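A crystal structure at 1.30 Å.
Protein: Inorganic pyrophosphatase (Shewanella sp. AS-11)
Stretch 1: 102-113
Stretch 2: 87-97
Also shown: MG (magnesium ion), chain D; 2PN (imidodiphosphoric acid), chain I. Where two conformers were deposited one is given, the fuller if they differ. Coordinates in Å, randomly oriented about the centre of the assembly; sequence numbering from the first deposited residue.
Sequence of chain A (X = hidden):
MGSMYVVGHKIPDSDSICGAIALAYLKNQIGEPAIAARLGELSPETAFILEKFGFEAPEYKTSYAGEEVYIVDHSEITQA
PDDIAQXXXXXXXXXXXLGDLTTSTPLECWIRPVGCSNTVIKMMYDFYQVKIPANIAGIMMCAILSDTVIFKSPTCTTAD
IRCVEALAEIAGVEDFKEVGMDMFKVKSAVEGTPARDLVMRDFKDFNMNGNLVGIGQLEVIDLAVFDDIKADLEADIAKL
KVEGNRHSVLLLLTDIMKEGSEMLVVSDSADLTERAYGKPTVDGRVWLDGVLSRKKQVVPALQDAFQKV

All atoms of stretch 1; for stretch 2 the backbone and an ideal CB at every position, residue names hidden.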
# COMPACT_ATOMS: atom_id res chain seq x y z
N THR A 102 13.05 11.72 7.79
CA THR A 102 14.45 12.13 7.88
C THR A 102 15.12 11.30 8.95
O THR A 102 14.45 10.72 9.81
CB THR A 102 14.57 13.62 8.22
OG1 THR A 102 13.95 13.84 9.48
CG2 THR A 102 14.01 14.55 7.17
N THR A 103 16.44 11.28 8.93
CA THR A 103 17.24 10.69 10.01
C THR A 103 18.35 11.65 10.42
O THR A 103 18.69 12.56 9.67
CB THR A 103 17.82 9.33 9.60
OG1 THR A 103 18.87 9.55 8.64
CG2 THR A 103 16.78 8.38 9.05
N SER A 104 18.99 11.36 11.54
CA SER A 104 20.20 12.12 11.92
C SER A 104 21.45 11.32 11.57
O SER A 104 22.54 11.89 11.67
CB SER A 104 20.17 12.49 13.37
OG SER A 104 20.24 11.34 14.18
N THR A 105 21.31 10.06 11.18
CA THR A 105 22.39 9.11 10.98
C THR A 105 22.31 8.49 9.60
O THR A 105 21.22 8.26 9.06
CB THR A 105 22.27 8.00 12.05
OG1 THR A 105 20.91 7.56 12.12
CG2 THR A 105 22.72 8.50 13.41
N PRO A 106 23.45 8.09 9.02
CA PRO A 106 23.45 7.30 7.79
C PRO A 106 22.55 6.07 7.94
O PRO A 106 22.39 5.48 9.03
CB PRO A 106 24.91 6.94 7.57
CG PRO A 106 25.63 8.11 8.19
CD PRO A 106 24.83 8.44 9.43
N LEU A 107 21.98 5.66 6.82
CA LEU A 107 21.02 4.54 6.75
C LEU A 107 21.14 3.85 5.40
O LEU A 107 21.84 4.33 4.50
CB LEU A 107 19.58 5.01 6.97
CG LEU A 107 18.89 5.69 5.78
CD1 LEU A 107 17.39 5.79 6.03
CD2 LEU A 107 19.47 7.07 5.45
N GLU A 108 20.46 2.72 5.26
CA GLU A 108 20.24 2.09 3.95
C GLU A 108 18.92 2.51 3.36
O GLU A 108 17.91 2.57 4.07
CB GLU A 108 20.02 0.60 4.09
CG GLU A 108 21.20 -0.15 4.57
CD GLU A 108 21.13 -1.62 4.24
OE1 GLU A 108 20.01 -2.19 3.99
OE2 GLU A 108 22.20 -2.16 4.15
N CYS A 109 18.92 2.82 2.08
CA CYS A 109 17.67 2.92 1.32
C CYS A 109 17.81 2.06 0.08
O CYS A 109 18.74 2.23 -0.72
CB CYS A 109 17.32 4.33 0.89
SG CYS A 109 17.19 5.50 2.27
N TRP A 110 16.86 1.14 -0.06
CA TRP A 110 16.65 0.33 -1.27
C TRP A 110 15.31 0.79 -1.83
O TRP A 110 14.28 0.23 -1.48
CB TRP A 110 16.65 -1.15 -0.93
CG TRP A 110 17.95 -1.74 -0.49
CD1 TRP A 110 18.54 -1.63 0.72
CD2 TRP A 110 18.71 -2.66 -1.26
NE1 TRP A 110 19.65 -2.39 0.75
CE2 TRP A 110 19.79 -3.05 -0.43
CE3 TRP A 110 18.60 -3.18 -2.54
CZ2 TRP A 110 20.73 -3.98 -0.86
CZ3 TRP A 110 19.54 -4.11 -2.95
CH2 TRP A 110 20.58 -4.48 -2.12
N ILE A 111 15.33 1.84 -2.63
CA ILE A 111 14.10 2.44 -3.16
C ILE A 111 14.20 2.35 -4.67
O ILE A 111 15.22 2.75 -5.26
CB ILE A 111 13.87 3.86 -2.61
CG1 ILE A 111 13.76 3.84 -1.08
CG2 ILE A 111 12.64 4.46 -3.29
CD1 ILE A 111 13.67 5.20 -0.41
N ARG A 112 13.20 1.80 -5.31
CA ARG A 112 13.20 1.62 -6.78
C ARG A 112 11.80 1.92 -7.28
O ARG A 112 10.84 1.50 -6.63
CB ARG A 112 13.58 0.20 -7.17
CG ARG A 112 14.93 -0.27 -6.67
CD ARG A 112 16.11 0.37 -7.35
NE ARG A 112 17.31 -0.35 -6.91
CZ ARG A 112 17.99 -0.06 -5.76
NH1 ARG A 112 17.64 0.96 -5.00
NH2 ARG A 112 19.00 -0.80 -5.38
N PRO A 113 11.66 2.56 -8.44
CA PRO A 113 10.34 2.92 -8.95
C PRO A 113 9.70 1.75 -9.69
O PRO A 113 9.40 1.83 -10.88
CB PRO A 113 10.65 4.12 -9.83
CG PRO A 113 12.00 3.79 -10.38
CD PRO A 113 12.75 3.16 -9.23
N UNK A 87 12.81 7.07 17.40
CA UNK A 87 13.45 5.81 16.96
C UNK A 87 14.64 6.16 16.09
O UNK A 87 14.83 7.33 15.72
CB UNK A 87 12.47 4.91 16.20
N UNK A 88 15.39 5.15 15.69
CA UNK A 88 16.45 5.31 14.70
C UNK A 88 16.03 4.50 13.48
O UNK A 88 15.92 3.27 13.55
CB UNK A 88 17.81 4.86 15.24
N UNK A 89 15.84 5.20 12.37
CA UNK A 89 15.54 4.50 11.10
C UNK A 89 16.86 4.00 10.53
O UNK A 89 17.74 4.82 10.18
CB UNK A 89 14.82 5.41 10.10
N UNK A 90 17.02 2.68 10.46
CA UNK A 90 18.22 2.06 9.93
C UNK A 90 18.08 1.75 8.45
O UNK A 90 19.09 1.55 7.77
CB UNK A 90 18.54 0.78 10.71
N UNK A 91 16.86 1.73 7.94
CA UNK A 91 16.66 1.38 6.54
C UNK A 91 15.29 1.77 6.05
O UNK A 91 14.36 1.88 6.87
CB UNK A 91 16.87 -0.12 6.33
N UNK A 92 15.17 1.93 4.75
CA UNK A 92 13.88 2.07 4.04
C UNK A 92 13.99 1.19 2.81
O UNK A 92 14.95 1.35 2.03
CB UNK A 92 13.57 3.52 3.67
N UNK A 93 13.01 0.33 2.59
CA UNK A 93 12.84 -0.39 1.30
C UNK A 93 11.47 -0.00 0.78
O UNK A 93 10.47 -0.16 1.48
CB UNK A 93 12.97 -1.91 1.45
N UNK A 94 11.41 0.52 -0.45
CA UNK A 94 10.16 1.15 -0.90
C UNK A 94 10.16 1.35 -2.39
O UNK A 94 11.17 1.15 -3.07
CB UNK A 94 9.94 2.49 -0.20
N UNK A 95 9.03 1.83 -2.89
CA UNK A 95 8.75 2.12 -4.31
C UNK A 95 7.81 3.32 -4.45
O UNK A 95 7.13 3.44 -5.46
CB UNK A 95 8.14 0.90 -5.00
N UNK A 96 7.78 4.19 -3.44
CA UNK A 96 6.99 5.44 -3.46
C UNK A 96 7.89 6.64 -3.69
O UNK A 96 9.13 6.54 -3.63
CB UNK A 96 6.22 5.62 -2.15
N UNK A 97 7.26 7.79 -3.89
CA UNK A 97 7.94 9.08 -3.83
C UNK A 97 8.72 9.19 -2.53
O UNK A 97 8.42 8.52 -1.53
CB UNK A 97 6.94 10.23 -3.95
MG MG D . 3.56 -1.34 -2.08
P1 2PN I . 1.10 0.66 -2.18
O1 2PN I . 1.23 0.80 -0.67
O2 2PN I . -0.07 -0.19 -2.58
O3 2PN I . 2.40 0.19 -2.80
N1 2PN I . 0.83 2.18 -2.77
P2 2PN I . -0.45 2.95 -3.45
O4 2PN I . -0.60 4.24 -2.64
O5 2PN I . -1.68 2.07 -3.29
O6 2PN I . -0.11 3.23 -4.89

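The two strands run parallel, and positions 91-94 pair in register with 108-111; each shares a face with its partner, and successive pairs lie on opposite faces.

Position 87 has nothing of stretch 1 near its CB, so many residue types would do; it is Ala87. At position 88 the CB points sideways, 5.2 Å from Thr105 OG1, so small polar or beta-branched residues would suit. It is Thr88, whose CG2 lies 3.9 Å from Thr105 OG1.

Position 89 points toward stretch 1: its ideal CB is 3.7 Å from Thr103 CG2 and 4.8 Å from Leu107 CD1. Methyl groups invite a branched aliphatic, valine, isoleucine or leucine. Ile89 sets CG2 4.0 Å from Leu107 CD1 and reaches CD1 to 4.0 Å from Thr102 O. Its carbonyl takes a hydrogen bond from a water that also donates to Pro106 O and accepts from Thr105 OG1.

Position 90 points away, so stretch 1 does not determine its side chain and many types would suit, although O of position 90 accepts from Glu108 N at 3.1 Å. It is Val90.

At position 91 the ideal CB would sit 3.7 Å from Glu108 O, which permits a small side chain without requiring one. The deposited residue is Gly91; its CA lies 3.0 Å from Glu108 O in a CA-H...O contact, of a kind also made by CA of position 93, and nothing visible here requires glycine.

Position 92 shares its face with Cys109 and Ile111, and its CB is 4.4 Å from both Cys109 SG and Ile111 CD1; valine, isoleucine or leucine would fit. Ile92 brings CG2 to 3.9 Å from Ile111 CD1 and CG1 to 4.2 Å from Leu107 CD1. Ile92 N donates to Glu108 O (2.9 Å) and Ile92 O accepts from Trp110 N (2.8 Å), so residue 92 bonds to the residues before and after its partner Cys109, the usual pattern of a parallel pair.

Position 93 turns to the face of Trp110, where a beta-branched aliphatic would suit the extended backbone. Val93 packs CG2 4.1 Å from Trp110 CB.

Position 94 has its CB 4.1 Å from Ile111 CG1, which alone would favour an apolar residue. The deposited Asp94 lays its CB against that methylene, while Asp94 OD1 accepts from the backbone N of position 95 at 2.7 Å and also from the side chain of position 96.

At position 95 the CB lies tight against Arg112 O, 3.2 Å away, and points sideways; with magnesium nearby, a metal ligand is plausible. His95 leads its ring away and binds MG through NE2 at 2.2 Å.

Position 96 points away from stretch 1, with imidodiphosphoric acid within reach of a long or ring-bearing polar side chain. His96 NE2 accepts from 2PN N1 at 2.8 Å, and His96 ND1 donates to Asp94 OD1 at 2.7 Å. Position 97 also points away, and stretch 1 sets no limit there, so many types would suit; it is Lys97.

Stretch 2 (87-97) ATIVGIVDHHK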
# COMPACT_ATOMS: atom_id res chain seq x y z
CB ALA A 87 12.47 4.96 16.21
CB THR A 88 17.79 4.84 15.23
OG1 THR A 88 18.13 5.61 16.39
CG2 THR A 88 18.88 4.97 14.19
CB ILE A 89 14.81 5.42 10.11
CG1 ILE A 89 13.47 5.88 10.67
CG2 ILE A 89 14.62 4.71 8.78
CD1 ILE A 89 12.83 7.02 9.93
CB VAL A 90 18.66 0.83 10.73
CG1 VAL A 90 19.06 1.24 12.14
CG2 VAL A 90 17.61 -0.27 10.74
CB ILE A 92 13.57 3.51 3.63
CG1 ILE A 92 13.58 4.44 4.85
CG2 ILE A 92 12.24 3.57 2.88
CD1 ILE A 92 13.45 5.90 4.50
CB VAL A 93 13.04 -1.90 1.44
CG1 VAL A 93 12.15 -2.56 2.48
CG2 VAL A 93 12.89 -2.56 0.09
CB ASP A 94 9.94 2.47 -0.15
CG ASP A 94 8.57 3.08 -0.32
OD1 ASP A 94 7.61 2.31 -0.60
OD2 ASP A 94 8.45 4.30 -0.16
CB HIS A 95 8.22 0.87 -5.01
CG HIS A 95 6.90 0.34 -4.53
ND1 HIS A 95 5.97 -0.11 -5.43
CD2 HIS A 95 6.38 0.11 -3.30
CE1 HIS A 95 4.93 -0.59 -4.73
NE2 HIS A 95 5.13 -0.48 -3.44
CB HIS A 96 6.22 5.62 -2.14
CG HIS A 96 5.09 4.67 -1.98
ND1 HIS A 96 5.25 3.38 -1.46
CD2 HIS A 96 3.76 4.79 -2.25
CE1 HIS A 96 4.06 2.78 -1.46
NE2 HIS A 96 3.13 3.62 -1.92
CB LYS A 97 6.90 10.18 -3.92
CG LYS A 97 6.04 10.39 -2.68
CD LYS A 97 4.94 11.40 -2.94
CE LYS A 97 3.99 11.61 -1.79
NZ LYS A 97 4.63 12.22 -0.61
O HOH W 1 20.39 5.24 10.81
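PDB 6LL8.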